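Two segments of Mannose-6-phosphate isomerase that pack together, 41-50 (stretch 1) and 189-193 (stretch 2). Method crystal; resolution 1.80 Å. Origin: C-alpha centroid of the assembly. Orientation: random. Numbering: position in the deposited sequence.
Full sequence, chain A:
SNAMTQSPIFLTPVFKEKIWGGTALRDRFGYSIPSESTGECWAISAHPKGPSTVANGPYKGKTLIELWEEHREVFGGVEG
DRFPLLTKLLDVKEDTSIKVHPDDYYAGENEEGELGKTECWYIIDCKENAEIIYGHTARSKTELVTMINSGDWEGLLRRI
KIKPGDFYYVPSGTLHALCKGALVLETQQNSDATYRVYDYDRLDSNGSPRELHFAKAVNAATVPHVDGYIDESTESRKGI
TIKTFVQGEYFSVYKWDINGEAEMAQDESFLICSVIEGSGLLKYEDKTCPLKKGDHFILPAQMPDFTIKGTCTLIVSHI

Stretch 1, residues 41-50: CWAISAHPKG
Stretch 2 (189-193) QNSDA

The touching residues of the two segments are at least 143 positions apart in sequence, and they meet over a small area, 281 Å² summed over both sides. Stretch 1 enters as part of a strand that begins earlier in the chain, and Ser45 is still extended (phi/psi -139/139). Ala46 (-125/18) and His47 (-76/135) lead into a type I turn from His47 to Gly50, with Pro48 at -51/-34 and Lys49 at -74/-7. The backbone bond Gly50 N to His47 O, 3.0 Å, closes the turn. Stretch 2 has no regular helix or strand, and the register is set by His47 and Asn190, whose CA atoms lie 6.0 Å apart.

Gln189 (phi/psi -71/159) is extended and makes no contact with stretch 1. The interface begins at Asn190 (-73/88), buried, with chi1 t (176°) and chi2 15°. Its CA-to-CB bond points sideways, but the extended rotamer brings the amide close: OD1 lies 3.4 Å from His47 CA and 3.4 Å from His47 CD2. Asn190 ND2 is 3.8 Å from Ala46 O, and a water spans this gap, donating to Ala46 O at 2.5 Å and accepting from Asn190 ND2 at 3.1 Å. An amide suits this site because its NH2 can donate to the bridging water. The small Ala46 side chain packs beside it, CB to Asn190 ND2 being 4.2 Å.

Ser191 (-161/157) directs its CB away, so it meets stretch 1 through its backbone: its C atom is 3.7 Å from His47 CD2. Its side chain, chi1 t (160°), serves its own segment, with Ala193 N donating to Ser191 OG at 3.1 Å.

Asp192 (-130/24), partly exposed, loses the most surface, 79 Å². Its CB points toward stretch 1 and lies 3.5 Å from His47 NE2. With chi1 t (-168°) and chi2 33°, the carboxylate places OD2 3.0 Å from Lys49 NZ in a hydrogen-bonded salt bridge, while OD1 lies 4.3 Å from Trp42 CH2. Lys49, exposed, spans the distance with chi1 m (-69°) and chi2 to chi4 all t, its long chain carrying the ammonium from the turn to the acid. Trp42, chi1 m (-71°) and chi2 24°, is buried, its CB pointing toward stretch 2, and its large ring reaches Asp192 OD1.

One ring nitrogen of His47, chi1 t (-164°) and chi2 -79°, is engaged within its turn, Lys49 N donating to His47 ND1 at 3.1 Å (164°), and NE2 is bonded elsewhere in the structure. Ser45 OG, chi1 t (163°), accepts from His47 N at 3.1 Å and donates to Gly50 O at 2.7 Å, bracing the loop. Ala193 (-78/108) turns its CB away and ends the segment without contact.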

ATOM      1  N   CYS A  41      -0.773  -3.889   8.359  1.00 14.94           N
ATOM      2  CA  CYS A  41       0.223  -3.099   9.050  1.00 14.52           C
ATOM      3  C   CYS A  41       0.193  -1.763   8.285  1.00 16.46           C
ATOM      4  O   CYS A  41       0.545  -1.730   7.107  1.00 14.22           O
ATOM      5  CB  CYS A  41       1.619  -3.699   8.908  1.00 14.56           C
ATOM      6  SG  CYS A  41       2.928  -2.592   9.533  1.00 20.33           S
ATOM      7  N   TRP A  42      -0.284  -0.695   8.930  1.00 14.76           N
ATOM      8  CA  TRP A  42      -0.302   0.644   8.342  1.00 15.05           C
ATOM      9  C   TRP A  42       1.124   1.112   8.672  1.00 17.50           C
ATOM     10  O   TRP A  42       1.430   1.549   9.790  1.00 19.61           O
ATOM     11  CB  TRP A  42      -1.392   1.486   9.028  1.00 13.51           C
ATOM     12  CG  TRP A  42      -2.784   1.017   8.620  1.00 15.89           C
ATOM     13  CD1 TRP A  42      -3.138  -0.226   8.168  1.00 14.48           C
ATOM     14  CD2 TRP A  42      -3.993   1.797   8.630  1.00 15.94           C
ATOM     15  NE1 TRP A  42      -4.496  -0.266   7.892  1.00 16.23           N
ATOM     16  CE2 TRP A  42      -5.038   0.965   8.168  1.00 14.79           C
ATOM     17  CE3 TRP A  42      -4.286   3.119   8.986  1.00 17.96           C
ATOM     18  CZ2 TRP A  42      -6.359   1.416   8.050  1.00 16.58           C
ATOM     19  CZ3 TRP A  42      -5.601   3.570   8.868  1.00 15.43           C
ATOM     20  CH2 TRP A  42      -6.616   2.717   8.405  1.00 14.40           C
ATOM     21  N   ALA A  43       1.987   0.971   7.664  1.00 15.51           N
ATOM     22  CA  ALA A  43       3.436   1.202   7.751  1.00 12.68           C
ATOM     23  C   ALA A  43       3.926   2.639   7.613  1.00 14.00           C
ATOM     24  O   ALA A  43       4.764   3.095   8.387  1.00 16.71           O
ATOM     25  CB  ALA A  43       4.116   0.289   6.706  1.00 11.94           C
ATOM     26  N   ILE A  44       3.457   3.332   6.595  1.00 13.57           N
ATOM     27  CA  ILE A  44       3.770   4.762   6.476  1.00 14.70           C
ATOM     28  C   ILE A  44       2.348   5.323   6.371  1.00 15.14           C
ATOM     29  O   ILE A  44       1.678   5.196   5.351  1.00 14.99           O
ATOM     30  CB  ILE A  44       4.593   5.107   5.229  1.00 13.09           C
ATOM     31  CG1 ILE A  44       5.996   4.458   5.329  1.00 15.91           C
ATOM     32  CG2 ILE A  44       4.776   6.637   5.143  1.00 12.34           C
ATOM     33  CD1 ILE A  44       6.160   3.134   4.525  1.00 11.85           C
ATOM     34  N   SER A  45       1.870   5.915   7.454  1.00 15.07           N
ATOM     35  CA  SER A  45       0.498   6.392   7.470  1.00 15.08           C
ATOM     36  C   SER A  45       0.291   7.729   8.135  1.00 16.07           C
ATOM     37  O   SER A  45       0.901   8.010   9.165  1.00 15.82           O
ATOM     38  CB  SER A  45      -0.374   5.359   8.210  1.00 16.31           C
ATOM     39  OG  SER A  45      -1.649   5.882   8.617  1.00 14.18           O
ATOM     40  N   ALA A  46      -0.562   8.548   7.527  1.00 15.12           N
ATOM     41  CA  ALA A  46      -0.967   9.812   8.122  1.00 15.60           C
ATOM     42  C   ALA A  46      -2.502   9.777   8.159  1.00 16.41           C
ATOM     43  O   ALA A  46      -3.173  10.812   8.293  1.00 14.81           O
ATOM     44  CB  ALA A  46      -0.492  11.005   7.303  1.00 16.48           C
ATOM     45  N   HIS A  47      -3.077   8.587   8.042  1.00 15.87           N
ATOM     46  CA  HIS A  47      -4.537   8.528   8.072  1.00 16.30           C
ATOM     47  C   HIS A  47      -4.995   8.706   9.519  1.00 16.57           C
ATOM     48  O   HIS A  47      -4.428   8.107  10.428  1.00 16.39           O
ATOM     49  CB  HIS A  47      -5.059   7.198   7.507  1.00 15.75           C
ATOM     50  CG  HIS A  47      -6.517   7.246   7.159  1.00 17.37           C
ATOM     51  ND1 HIS A  47      -7.515   7.138   8.109  1.00 15.78           N
ATOM     52  CD2 HIS A  47      -7.138   7.511   5.987  1.00 16.73           C
ATOM     53  CE1 HIS A  47      -8.687   7.341   7.534  1.00 18.96           C
ATOM     54  NE2 HIS A  47      -8.488   7.571   6.247  1.00 19.26           N
ATOM     55  N   PRO A  48      -6.017   9.547   9.742  1.00 17.59           N
ATOM     56  CA  PRO A  48      -6.556   9.809  11.087  1.00 19.00           C
ATOM     57  C   PRO A  48      -6.912   8.550  11.881  1.00 21.08           C
ATOM     58  O   PRO A  48      -6.761   8.516  13.105  1.00 20.18           O
ATOM     59  CB  PRO A  48      -7.782  10.679  10.812  1.00 19.72           C
ATOM     60  CG  PRO A  48      -7.420  11.421   9.556  1.00 21.68           C
ATOM     61  CD  PRO A  48      -6.736  10.325   8.715  1.00 17.08           C
ATOM     62  N   LYS A  49      -7.369   7.505  11.198  1.00 18.91           N
ATOM     63  CA  LYS A  49      -7.734   6.258  11.880  1.00 20.82           C
ATOM     64  C   LYS A  49      -6.555   5.411  12.379  1.00 21.38           C
ATOM     65  O   LYS A  49      -6.744   4.412  13.067  1.00 22.00           O
ATOM     66  CB  LYS A  49      -8.617   5.409  10.967  1.00 21.85           C
ATOM     67  CG  LYS A  49     -10.007   5.997  10.731  1.00 24.47           C
ATOM     68  CD  LYS A  49     -10.838   5.032   9.892  1.00 28.75           C
ATOM     69  CE  LYS A  49     -12.231   5.592   9.571  1.00 32.89           C
ATOM     70  NZ  LYS A  49     -13.004   4.702   8.642  1.00 35.49           N
ATOM     71  N   GLY A  50      -5.334   5.801  12.031  1.00 19.06           N
ATOM     72  CA  GLY A  50      -4.187   5.052  12.498  1.00 18.55           C
ATOM     73  C   GLY A  50      -2.902   5.660  11.977  1.00 17.84           C
ATOM     74  O   GLY A  50      -2.240   5.042  11.155  1.00 18.11           O
ATOM     75  N   GLN A 189      -3.507   5.945  -1.999  1.00 15.13           N
ATOM     76  CA  GLN A 189      -3.701   7.327  -1.589  1.00 13.21           C
ATOM     77  C   GLN A 189      -4.084   7.208  -0.119  1.00 13.29           C
ATOM     78  O   GLN A 189      -4.560   6.157   0.312  1.00 14.79           O
ATOM     79  CB  GLN A 189      -4.875   7.980  -2.312  1.00 15.18           C
ATOM     80  CG  GLN A 189      -4.665   8.133  -3.796  1.00 12.06           C
ATOM     81  CD  GLN A 189      -5.824   8.857  -4.421  1.00 16.84           C
ATOM     82  OE1 GLN A 189      -5.939  10.088  -4.325  1.00 19.13           O
ATOM     83  NE2 GLN A 189      -6.709   8.106  -5.039  1.00  9.88           N
ATOM     84  N   ASN A 190      -3.908   8.305   0.618  1.00 14.84           N
ATOM     85  CA  ASN A 190      -4.234   8.403   2.057  1.00 14.47           C
ATOM     86  C   ASN A 190      -5.769   8.460   2.210  1.00 13.51           C
ATOM     87  O   ASN A 190      -6.396   9.525   2.221  1.00 13.39           O
ATOM     88  CB  ASN A 190      -3.555   9.665   2.596  1.00 14.29           C
ATOM     89  CG  ASN A 190      -3.898   9.943   4.049  1.00 14.52           C
ATOM     90  OD1 ASN A 190      -4.420   9.081   4.764  1.00 16.31           O
ATOM     91  ND2 ASN A 190      -3.589  11.155   4.494  1.00 12.71           N
ATOM     92  N   SER A 191      -6.374   7.285   2.304  1.00 13.19           N
ATOM     93  CA  SER A 191      -7.824   7.184   2.328  1.00 13.48           C
ATOM     94  C   SER A 191      -8.219   5.836   2.892  1.00 14.84           C
ATOM     95  O   SER A 191      -7.423   4.895   2.844  1.00 13.33           O
ATOM     96  CB  SER A 191      -8.343   7.305   0.879  1.00 16.54           C
ATOM     97  OG  SER A 191      -9.658   6.786   0.702  1.00 15.97           O
ATOM     98  N   ASP A 192      -9.440   5.735   3.424  1.00 16.65           N
ATOM     99  CA  ASP A 192      -9.947   4.470   3.952  1.00 17.40           C
ATOM    100  C   ASP A 192     -11.324   4.247   3.332  1.00 19.73           C
ATOM    101  O   ASP A 192     -12.150   3.527   3.882  1.00 20.48           O
ATOM    102  CB  ASP A 192     -10.040   4.537   5.488  1.00 21.54           C
ATOM    103  CG  ASP A 192     -10.275   3.172   6.134  1.00 24.86           C
ATOM    104  OD1 ASP A 192      -9.791   2.138   5.615  1.00 24.16           O
ATOM    105  OD2 ASP A 192     -10.937   3.146   7.198  1.00 26.34           O
ATOM    106  N   ALA A 193     -11.553   4.871   2.178  1.00 17.09           N
ATOM    107  CA  ALA A 193     -12.837   4.762   1.469  1.00 17.93           C
ATOM    108  C   ALA A 193     -12.979   3.448   0.709  1.00 18.53           C
ATOM    109  O   ALA A 193     -12.346   3.229  -0.343  1.00 16.42           O
ATOM    110  CB  ALA A 193     -12.996   5.932   0.533  1.00 17.46           C
TER
HETATM  111  O   HOH W   1      -3.940  12.859   7.019  1.00 19.73           O